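Local coordinates for protein 6-pyruvoyl tetrahydrobiopterin synthase (Plasmodium vivax, PDB 3LX3) that belongs to the 6-pyruvoyl tetrahydropterin synthase family, zinc-binding proteins of the pterin-synthase type that assemble from several identical subunits, at residues A[22-36]-A[47-59]. Sequence-based numbering, arbitrary orientation.
Sequences ELLVESPLFSFNCAH and LHGHNYNVSLRLR. With ZN (zinc ion), chain B.
H48 carries CG between backbone N and carbonyl carbon (chi1 64°), H36 is turned about 30° further (chi1 90°) and H50 sets CG anti to its carbonyl carbon; H36 reaches from one strand, H48 and H50 from the next, and all three NE2 atoms meet the zinc ion at 2.1 Å. E168 of the same chain and two metal-bound waters also belong to this site. H36 is held as well: ND1 bonds to S132, and the Y52 ring comes edge-on to its face, OH 3.4 Å from H36 CG. Y52 CB sits over the F32 ring, 3.4 Å from its centroid; the rings are nearly parallel but slid apart, and V54 CG2 meets the F32 rim. Helix 134-149 covers this apolar face, as expected of the T-fold, an antiparallel sheet backed by helices. At S27-F30 the chain turns a corner through a type I turn, and pairing resumes with V54 N to F30 O (2.9 Å). In one of its two conformers N53 ND2 donates to S27 O (2.9 Å), which F30 N reaches from the opposite face. At the far end extended E22 splits its carboxylate between two arginines. OE2 takes R59 NE at 2.9 Å through its anti lone pair, almost in the guanidinium plane; OE1 reaches R57 NH1 in a weaker salt bridge (3.4 Å), and R57 NE forms another with E163 OE2 on neighbouring strand 161-167.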
ATOM      1  N   GLU A  22      15.293 -17.271  -0.625  1.00 19.74           N
ATOM      2  CA  GLU A  22      13.929 -17.289  -1.174  1.00 19.25           C
ATOM      3  C   GLU A  22      13.694 -15.996  -1.908  1.00 22.07           C
ATOM      4  O   GLU A  22      13.842 -14.939  -1.339  1.00 22.97           O
ATOM      5  CB  GLU A  22      12.928 -17.453  -0.060  1.00 21.02           C
ATOM      6  CG  GLU A  22      11.501 -17.450  -0.436  1.00 23.96           C
ATOM      7  CD  GLU A  22      10.644 -17.627   0.800  1.00 30.28           C
ATOM      8  OE1 GLU A  22      10.075 -16.629   1.303  1.00 36.14           O
ATOM      9  OE2 GLU A  22      10.571 -18.751   1.304  1.00 29.59           O
ATOM     10  N   LEU A  23      13.305 -16.085  -3.178  1.00 18.13           N
ATOM     11  CA  LEU A  23      13.026 -14.912  -3.975  1.00 17.11           C
ATOM     12  C   LEU A  23      11.508 -14.741  -4.112  1.00 19.35           C
ATOM     13  O   LEU A  23      10.770 -15.744  -4.248  1.00 20.11           O
ATOM     14  CB  LEU A  23      13.625 -15.036  -5.357  1.00 17.63           C
ATOM     15  CG  LEU A  23      15.126 -15.181  -5.412  1.00 18.36           C
ATOM     16  CD1 LEU A  23      15.593 -15.135  -6.861  1.00 19.80           C
ATOM     17  CD2 LEU A  23      15.897 -14.193  -4.546  1.00 22.59           C
ATOM     18  N   LEU A  24      11.063 -13.493  -4.103  1.00 18.30           N
ATOM     19  CA  LEU A  24       9.665 -13.129  -4.299  1.00 17.70           C
ATOM     20  C   LEU A  24       9.581 -12.069  -5.357  1.00 20.16           C
ATOM     21  O   LEU A  24      10.255 -11.024  -5.246  1.00 22.06           O
ATOM     22  CB  LEU A  24       9.054 -12.570  -3.014  1.00 21.57           C
ATOM     23  CG  LEU A  24       7.627 -11.990  -3.125  1.00 24.92           C
ATOM     24  CD1 LEU A  24       6.618 -13.077  -3.453  1.00 25.96           C
ATOM     25  CD2 LEU A  24       7.300 -11.318  -1.785  1.00 31.49           C
ATOM     26  N   VAL A  25       8.750 -12.310  -6.360  1.00 17.88           N
ATOM     27  CA  VAL A  25       8.431 -11.262  -7.296  1.00 20.09           C
ATOM     28  C   VAL A  25       6.899 -11.026  -7.268  1.00 20.78           C
ATOM     29  O   VAL A  25       6.101 -11.946  -7.349  1.00 21.08           O
ATOM     30  CB  VAL A  25       8.924 -11.529  -8.758  1.00 23.17           C
ATOM     31  CG1 VAL A  25      10.440 -11.531  -8.797  1.00 25.09           C
ATOM     32  CG2 VAL A  25       8.329 -12.800  -9.350  1.00 23.55           C
ATOM     33  N   GLU A  26       6.542  -9.743  -7.112  1.00 22.97           N
ATOM     34  CA  GLU A  26       5.172  -9.310  -6.946  1.00 26.32           C
ATOM     35  C   GLU A  26       4.995  -7.923  -7.465  1.00 27.80           C
ATOM     36  O   GLU A  26       5.776  -7.034  -7.193  1.00 33.06           O
ATOM     37  CB  GLU A  26       4.735  -9.405  -5.472  1.00 30.15           C
ATOM     38  CG  GLU A  26       5.163  -8.312  -4.531  1.00 40.46           C
ATOM     39  CD  GLU A  26       4.907  -8.688  -3.063  1.00 50.52           C
ATOM     40  OE1 GLU A  26       3.915  -9.414  -2.790  1.00 47.27           O
ATOM     41  OE2 GLU A  26       5.730  -8.289  -2.197  1.00 51.96           O
ATOM     42  N   SER A  27       3.906  -7.703  -8.180  1.00 30.15           N
ATOM     43  CA  SER A  27       3.710  -6.414  -8.837  1.00 35.12           C
ATOM     44  C   SER A  27       2.269  -6.251  -9.241  1.00 36.21           C
ATOM     45  O   SER A  27       1.660  -7.207  -9.710  1.00 33.00           O
ATOM     46  CB  SER A  27       4.555  -6.325 -10.111  1.00 36.03           C
ATOM     47  OG  SER A  27       4.531  -4.963 -10.611  1.00 40.84           O
ATOM     48  N   PRO A  28       1.731  -5.028  -9.115  1.00 33.86           N
ATOM     49  CA  PRO A  28       0.418  -4.815  -9.741  1.00 32.02           C
ATOM     50  C   PRO A  28       0.417  -5.101 -11.267  1.00 33.04           C
ATOM     51  O   PRO A  28      -0.664  -5.284 -11.864  1.00 33.95           O
ATOM     52  CB  PRO A  28       0.100  -3.335  -9.424  1.00 35.14           C
ATOM     53  CG  PRO A  28       1.369  -2.727  -9.010  1.00 37.49           C
ATOM     54  CD  PRO A  28       2.229  -3.814  -8.428  1.00 34.60           C
ATOM     55  N   LEU A  29       1.592  -5.160 -11.882  1.00 30.13           N
ATOM     56  CA  LEU A  29       1.748  -5.585 -13.285  1.00 35.27           C
ATOM     57  C   LEU A  29       1.433  -7.036 -13.624  1.00 37.57           C
ATOM     58  O   LEU A  29       1.170  -7.343 -14.774  1.00 38.45           O
ATOM     59  CB  LEU A  29       3.190  -5.428 -13.715  1.00 41.23           C
ATOM     60  CG  LEU A  29       3.627  -4.330 -14.661  1.00 47.72           C
ATOM     61  CD1 LEU A  29       5.168  -4.323 -14.657  1.00 52.68           C
ATOM     62  CD2 LEU A  29       3.089  -4.571 -16.077  1.00 54.04           C
ATOM     63  N   PHE A  30       1.587  -7.933 -12.654  1.00 27.97           N
ATOM     64  CA  PHE A  30       1.410  -9.383 -12.831  1.00 28.73           C
ATOM     65  C   PHE A  30      -0.079  -9.588 -12.575  1.00 28.11           C
ATOM     66  O   PHE A  30      -0.517 -10.222 -11.578  1.00 24.64           O
ATOM     67  CB  PHE A  30       2.200 -10.211 -11.821  1.00 24.83           C
ATOM     68  CG  PHE A  30       3.659  -9.927 -11.800  1.00 30.50           C
ATOM     69  CD1 PHE A  30       4.263  -9.189 -12.813  1.00 35.65           C
ATOM     70  CD2 PHE A  30       4.428 -10.400 -10.750  1.00 29.21           C
ATOM     71  CE1 PHE A  30       5.609  -8.926 -12.772  1.00 40.20           C
ATOM     72  CE2 PHE A  30       5.780 -10.134 -10.706  1.00 38.21           C
ATOM     73  CZ  PHE A  30       6.360  -9.396 -11.729  1.00 35.87           C
ATOM     74  N   SER A  31      -0.843  -9.023 -13.485  1.00 24.03           N
ATOM     75  CA  SER A  31      -2.294  -8.948 -13.362  0.50 21.77           C
ATOM     76  C   SER A  31      -2.982  -9.534 -14.579  1.00 22.50           C
ATOM     77  O   SER A  31      -2.454  -9.470 -15.706  1.00 23.14           O
ATOM     78  CB  SER A  31      -2.754  -7.496 -13.201  0.50 23.77           C
ATOM     79  OG  SER A  31      -2.354  -6.700 -14.307  0.50 25.44           O
ATOM     80  N   PHE A  32      -4.165 -10.079 -14.357  1.00 19.41           N
ATOM     81  CA  PHE A  32      -5.053 -10.468 -15.449  1.00 18.32           C
ATOM     82  C   PHE A  32      -6.447 -10.028 -15.075  1.00 17.16           C
ATOM     83  O   PHE A  32      -6.993 -10.454 -14.061  1.00 18.81           O
ATOM     84  CB  PHE A  32      -4.986 -11.956 -15.860  1.00 19.35           C
ATOM     85  CG  PHE A  32      -5.006 -12.976 -14.738  1.00 18.29           C
ATOM     86  CD1 PHE A  32      -6.155 -13.726 -14.479  1.00 18.04           C
ATOM     87  CD2 PHE A  32      -3.855 -13.261 -13.990  1.00 20.79           C
ATOM     88  CE1 PHE A  32      -6.129 -14.734 -13.510  1.00 17.88           C
ATOM     89  CE2 PHE A  32      -3.887 -14.196 -13.000  1.00 22.53           C
ATOM     90  CZ  PHE A  32      -5.015 -14.930 -12.761  1.00 19.77           C
ATOM     91  N   ASN A  33      -6.989  -9.115 -15.871  1.00 16.28           N
ATOM     92  CA  ASN A  33      -8.265  -8.542 -15.609  1.00 17.06           C
ATOM     93  C   ASN A  33      -9.308  -9.290 -16.409  1.00 16.96           C
ATOM     94  O   ASN A  33      -9.329  -9.229 -17.642  1.00 17.56           O
ATOM     95  CB  ASN A  33      -8.206  -7.075 -16.012  1.00 18.95           C
ATOM     96  CG  ASN A  33      -7.140  -6.279 -15.214  1.00 22.41           C
ATOM     97  OD1 ASN A  33      -6.544  -6.759 -14.242  1.00 22.52           O
ATOM     98  ND2 ASN A  33      -6.844  -5.090 -15.708  1.00 31.08           N
ATOM     99  N   CYS A  34     -10.095 -10.091 -15.688  1.00 15.21           N
ATOM    100  CA  CYS A  34     -10.899 -11.136 -16.291  1.00 14.77           C
ATOM    101  C   CYS A  34     -12.312 -11.174 -15.731  1.00 16.68           C
ATOM    102  O   CYS A  34     -12.561 -10.768 -14.581  1.00 16.13           O
ATOM    103  CB  CYS A  34     -10.275 -12.528 -16.067  1.00 16.44           C
ATOM    104  SG  CYS A  34      -8.749 -12.762 -17.000  1.00 17.76           S
ATOM    105  N   ALA A  35     -13.218 -11.719 -16.544  1.00 14.48           N
ATOM    106  CA  ALA A  35     -14.555 -12.030 -16.109  1.00 14.95           C
ATOM    107  C   ALA A  35     -14.638 -13.522 -15.726  1.00 16.27           C
ATOM    108  O   ALA A  35     -13.911 -14.356 -16.269  1.00 15.34           O
ATOM    109  CB  ALA A  35     -15.554 -11.716 -17.228  1.00 14.99           C
ATOM    110  N   HIS A  36     -15.533 -13.854 -14.792  1.00 15.17           N
ATOM    111  CA  HIS A  36     -15.736 -15.234 -14.399  1.00 14.70           C
ATOM    112  C   HIS A  36     -17.063 -15.364 -13.661  1.00 16.02           C
ATOM    113  O   HIS A  36     -17.674 -14.366 -13.309  1.00 15.53           O
ATOM    114  CB  HIS A  36     -14.547 -15.751 -13.556  1.00 15.01           C
ATOM    115  CG  HIS A  36     -14.685 -15.560 -12.076  1.00 15.21           C
ATOM    116  ND1 HIS A  36     -14.529 -16.612 -11.196  1.00 16.38           N
ATOM    117  CD2 HIS A  36     -14.897 -14.458 -11.323  1.00 16.16           C
ATOM    118  CE1 HIS A  36     -14.658 -16.156  -9.958  1.00 17.96           C
ATOM    119  NE2 HIS A  36     -14.902 -14.854  -9.998  1.00 17.27           N
ATOM    120  N   LEU A  47     -22.362 -13.383 -13.229  1.00 16.73           N
ATOM    121  CA  LEU A  47     -21.183 -12.920 -13.954  1.00 17.29           C
ATOM    122  C   LEU A  47     -20.608 -11.643 -13.378  1.00 19.19           C
ATOM    123  O   LEU A  47     -21.319 -10.674 -13.148  1.00 18.01           O
ATOM    124  CB  LEU A  47     -21.565 -12.682 -15.431  1.00 16.41           C
ATOM    125  CG  LEU A  47     -20.460 -12.192 -16.362  1.00 17.29           C
ATOM    126  CD1 LEU A  47     -19.417 -13.250 -16.570  1.00 19.33           C
ATOM    127  CD2 LEU A  47     -21.091 -11.802 -17.717  1.00 18.54           C
ATOM    128  N   HIS A  48     -19.295 -11.649 -13.166  1.00 15.69           N
ATOM    129  CA  HIS A  48     -18.599 -10.465 -12.688  1.00 17.16           C
ATOM    130  C   HIS A  48     -17.128 -10.580 -13.096  1.00 15.66           C
ATOM    131  O   HIS A  48     -16.818 -11.273 -14.042  1.00 15.63           O
ATOM    132  CB  HIS A  48     -18.818 -10.325 -11.165  1.00 16.11           C
ATOM    133  CG  HIS A  48     -18.216 -11.445 -10.387  1.00 17.39           C
ATOM    134  ND1 HIS A  48     -18.777 -12.712 -10.324  1.00 18.85           N
ATOM    135  CD2 HIS A  48     -17.064 -11.510  -9.705  1.00 17.30           C
ATOM    136  CE1 HIS A  48     -17.976 -13.504  -9.633  1.00 20.42           C
ATOM    137  NE2 HIS A  48     -16.918 -12.800  -9.231  1.00 18.48           N
ATOM    138  N   GLY A  49     -16.253  -9.828 -12.447  1.00 16.79           N
ATOM    139  CA  GLY A  49     -14.853  -9.900 -12.792  1.00 16.88           C
ATOM    140  C   GLY A  49     -13.999  -9.317 -11.707  1.00 16.18           C
ATOM    141  O   GLY A  49     -14.493  -8.872 -10.686  1.00 17.72           O
ATOM    142  N   HIS A  50     -12.694  -9.391 -11.962  1.00 16.24           N
ATOM    143  CA  HIS A  50     -11.619  -9.054 -11.034  1.00 14.49           C
ATOM    144  C   HIS A  50     -10.371  -8.613 -11.770  1.00 16.51           C
ATOM    145  O   HIS A  50     -10.100  -9.050 -12.885  1.00 17.74           O
ATOM    146  CB  HIS A  50     -11.234 -10.284 -10.243  1.00 15.62           C
ATOM    147  CG  HIS A  50     -12.347 -10.876  -9.441  1.00 16.29           C
ATOM    148  ND1 HIS A  50     -12.926 -10.221  -8.375  1.00 17.65           N
ATOM    149  CD2 HIS A  50     -13.002 -12.053  -9.561  1.00 17.00           C
ATOM    150  CE1 HIS A  50     -13.886 -10.977  -7.878  1.00 16.94           C
ATOM    151  NE2 HIS A  50     -13.952 -12.101  -8.574  1.00 17.87           N
ATOM    152  N   ASN A  51      -9.561  -7.812 -11.081  1.00 16.76           N
ATOM    153  CA  ASN A  51      -8.175  -7.628 -11.403  1.00 17.87           C
ATOM    154  C   ASN A  51      -7.415  -8.679 -10.626  1.00 16.93           C
ATOM    155  O   ASN A  51      -7.045  -8.474  -9.473  1.00 19.58           O
ATOM    156  CB  ASN A  51      -7.721  -6.249 -10.962  1.00 17.98           C
ATOM    157  CG  ASN A  51      -8.507  -5.124 -11.575  1.00 18.62           C
ATOM    158  OD1 ASN A  51      -8.837  -5.157 -12.759  1.00 20.74           O
ATOM    159  ND2 ASN A  51      -8.846  -4.112 -10.757  1.00 19.14           N
ATOM    160  N   TYR A  52      -7.218  -9.852 -11.211  1.00 16.68           N
ATOM    161  CA  TYR A  52      -6.453 -10.881 -10.541  1.00 16.83           C
ATOM    162  C   TYR A  52      -4.993 -10.496 -10.482  1.00 19.36           C
ATOM    163  O   TYR A  52      -4.456  -9.894 -11.413  1.00 20.21           O
ATOM    164  CB  TYR A  52      -6.553 -12.198 -11.287  1.00 16.42           C
ATOM    165  CG  TYR A  52      -7.884 -12.944 -11.207  1.00 16.95           C
ATOM    166  CD1 TYR A  52      -8.127 -13.859 -10.206  1.00 17.64           C
ATOM    167  CD2 TYR A  52      -8.896 -12.726 -12.130  1.00 17.88           C
ATOM    168  CE1 TYR A  52      -9.323 -14.610 -10.141  1.00 16.64           C
ATOM    169  CE2 TYR A  52     -10.086 -13.428 -12.054  1.00 15.95           C
ATOM    170  CZ  TYR A  52     -10.314 -14.348 -11.064  1.00 16.89           C
ATOM    171  OH  TYR A  52     -11.528 -15.005 -11.054  1.00 18.41           O
ATOM    172  N   ASN A  53      -4.319 -10.866  -9.402  1.00 17.79           N
ATOM    173  CA  ASN A  53      -2.897 -10.607  -9.257  1.00 19.81           C
ATOM    174  C   ASN A  53      -2.142 -11.888  -8.869  1.00 20.23           C
ATOM    175  O   ASN A  53      -2.672 -12.712  -8.138  1.00 21.75           O
ATOM    176  CB  ASN A  53      -2.708  -9.587  -8.151  0.60 18.96           C
ATOM    177  CG  ASN A  53      -1.307  -9.123  -8.066  0.60 19.50           C
ATOM    178  OD1 ASN A  53      -0.551  -9.580  -7.201  0.60 27.85           O
ATOM    179  ND2 ASN A  53      -0.913  -8.307  -9.008  0.60 21.92           N
ATOM    180  N   VAL A  54      -0.916 -12.047  -9.381  1.00 18.72           N
ATOM    181  CA  VAL A  54      -0.098 -13.236  -9.188  1.00 19.60           C
ATOM    182  C   VAL A  54       1.218 -12.806  -8.620  1.00 19.10           C
ATOM    183  O   VAL A  54       1.861 -11.899  -9.150  1.00 23.11           O
ATOM    184  CB  VAL A  54       0.241 -13.916 -10.563  1.00 23.96           C
ATOM    185  CG1 VAL A  54       1.275 -15.046 -10.374  1.00 25.65           C
ATOM    186  CG2 VAL A  54      -0.981 -14.425 -11.197  1.00 29.79           C
ATOM    187  N   SER A  55       1.655 -13.515  -7.581  1.00 17.55           N
ATOM    188  CA  SER A  55       3.043 -13.430  -7.153  1.00 18.11           C
ATOM    189  C   SER A  55       3.704 -14.787  -7.214  1.00 20.27           C
ATOM    190  O   SER A  55       3.061 -15.812  -7.086  1.00 19.76           O
ATOM    191  CB  SER A  55       3.180 -12.823  -5.783  1.00 22.98           C
ATOM    192  OG  SER A  55       2.630 -13.664  -4.815  1.00 26.49           O
ATOM    193  N   LEU A  56       5.023 -14.784  -7.375  1.00 18.88           N
ATOM    194  CA  LEU A  56       5.815 -16.015  -7.427  1.00 17.45           C
ATOM    195  C   LEU A  56       6.914 -15.953  -6.384  1.00 18.06           C
ATOM    196  O   LEU A  56       7.631 -14.951  -6.294  1.00 20.62           O
ATOM    197  CB  LEU A  56       6.444 -16.185  -8.819  1.00 19.82           C
ATOM    198  CG  LEU A  56       7.498 -17.271  -8.999  1.00 21.14           C
ATOM    199  CD1 LEU A  56       6.873 -18.660  -8.884  1.00 22.52           C
ATOM    200  CD2 LEU A  56       8.179 -17.084 -10.369  1.00 25.46           C
ATOM    201  N   ARG A  57       7.014 -17.046  -5.618  1.00 18.54           N
ATOM    202  CA  ARG A  57       8.073 -17.252  -4.642  1.00 18.55           C
ATOM    203  C   ARG A  57       8.797 -18.540  -5.001  1.00 20.82           C
ATOM    204  O   ARG A  57       8.176 -19.529  -5.412  1.00 21.38           O
ATOM    205  CB  ARG A  57       7.463 -17.349  -3.256  1.00 21.85           C
ATOM    206  CG  ARG A  57       8.394 -17.582  -2.077  1.00 28.58           C
ATOM    207  CD  ARG A  57       7.568 -17.429  -0.765  1.00 35.36           C
ATOM    208  NE  ARG A  57       6.509 -16.400  -0.879  1.00 44.02           N
ATOM    209  CZ  ARG A  57       6.329 -15.336  -0.088  1.00 51.11           C
ATOM    210  NH1 ARG A  57       7.104 -15.092   0.954  1.00 59.84           N
ATOM    211  NH2 ARG A  57       5.322 -14.509  -0.339  1.00 54.57           N
ATOM    212  N   LEU A  58      10.102 -18.535  -4.809  1.00 19.38           N
ATOM    213  CA  LEU A  58      10.874 -19.753  -5.042  1.00 19.59           C
ATOM    214  C   LEU A  58      12.051 -19.803  -4.094  1.00 21.34           C
ATOM    215  O   LEU A  58      12.399 -18.790  -3.475  1.00 20.49           O
ATOM    216  CB  LEU A  58      11.319 -19.862  -6.495  1.00 19.45           C
ATOM    217  CG  LEU A  58      12.181 -18.757  -7.144  1.00 19.72           C
ATOM    218  CD1 LEU A  58      13.629 -18.821  -6.677  1.00 21.55           C
ATOM    219  CD2 LEU A  58      12.129 -18.900  -8.662  1.00 21.84           C
ATOM    220  N   ARG A  59      12.664 -20.981  -3.953  1.00 19.22           N
ATOM    221  CA  ARG A  59      13.834 -21.188  -3.098  1.00 18.79           C
ATOM    222  C   ARG A  59      14.906 -21.947  -3.864  1.00 19.09           C
ATOM    223  O   ARG A  59      14.594 -22.890  -4.643  1.00 20.76           O
ATOM    224  CB  ARG A  59      13.478 -21.986  -1.844  1.00 20.64           C
ATOM    225  CG  ARG A  59      12.445 -21.301  -0.963  1.00 21.65           C
ATOM    226  CD  ARG A  59      11.910 -22.189   0.092  1.00 27.37           C
ATOM    227  NE  ARG A  59      10.807 -21.550   0.799  1.00 30.20           N
ATOM    228  CZ  ARG A  59       9.824 -22.209   1.397  1.00 31.25           C
ATOM    229  NH1 ARG A  59       9.803 -23.535   1.378  1.00 33.57           N
ATOM    230  NH2 ARG A  59       8.874 -21.536   2.018  1.00 39.67           N
TER
HETATM  231 ZN    ZN B 201     -15.278 -13.701  -8.275  1.00 20.94          ZN
HETATM  232  O   HOH W   1       2.030  -9.776  -7.712  1.00 34.50           O
HETATM  233  O   HOH W   2     -16.298 -15.271  -7.441  1.00 23.96           O
HETATM  234  O   HOH W   3     -15.715 -12.864  -6.308  1.00 25.30           O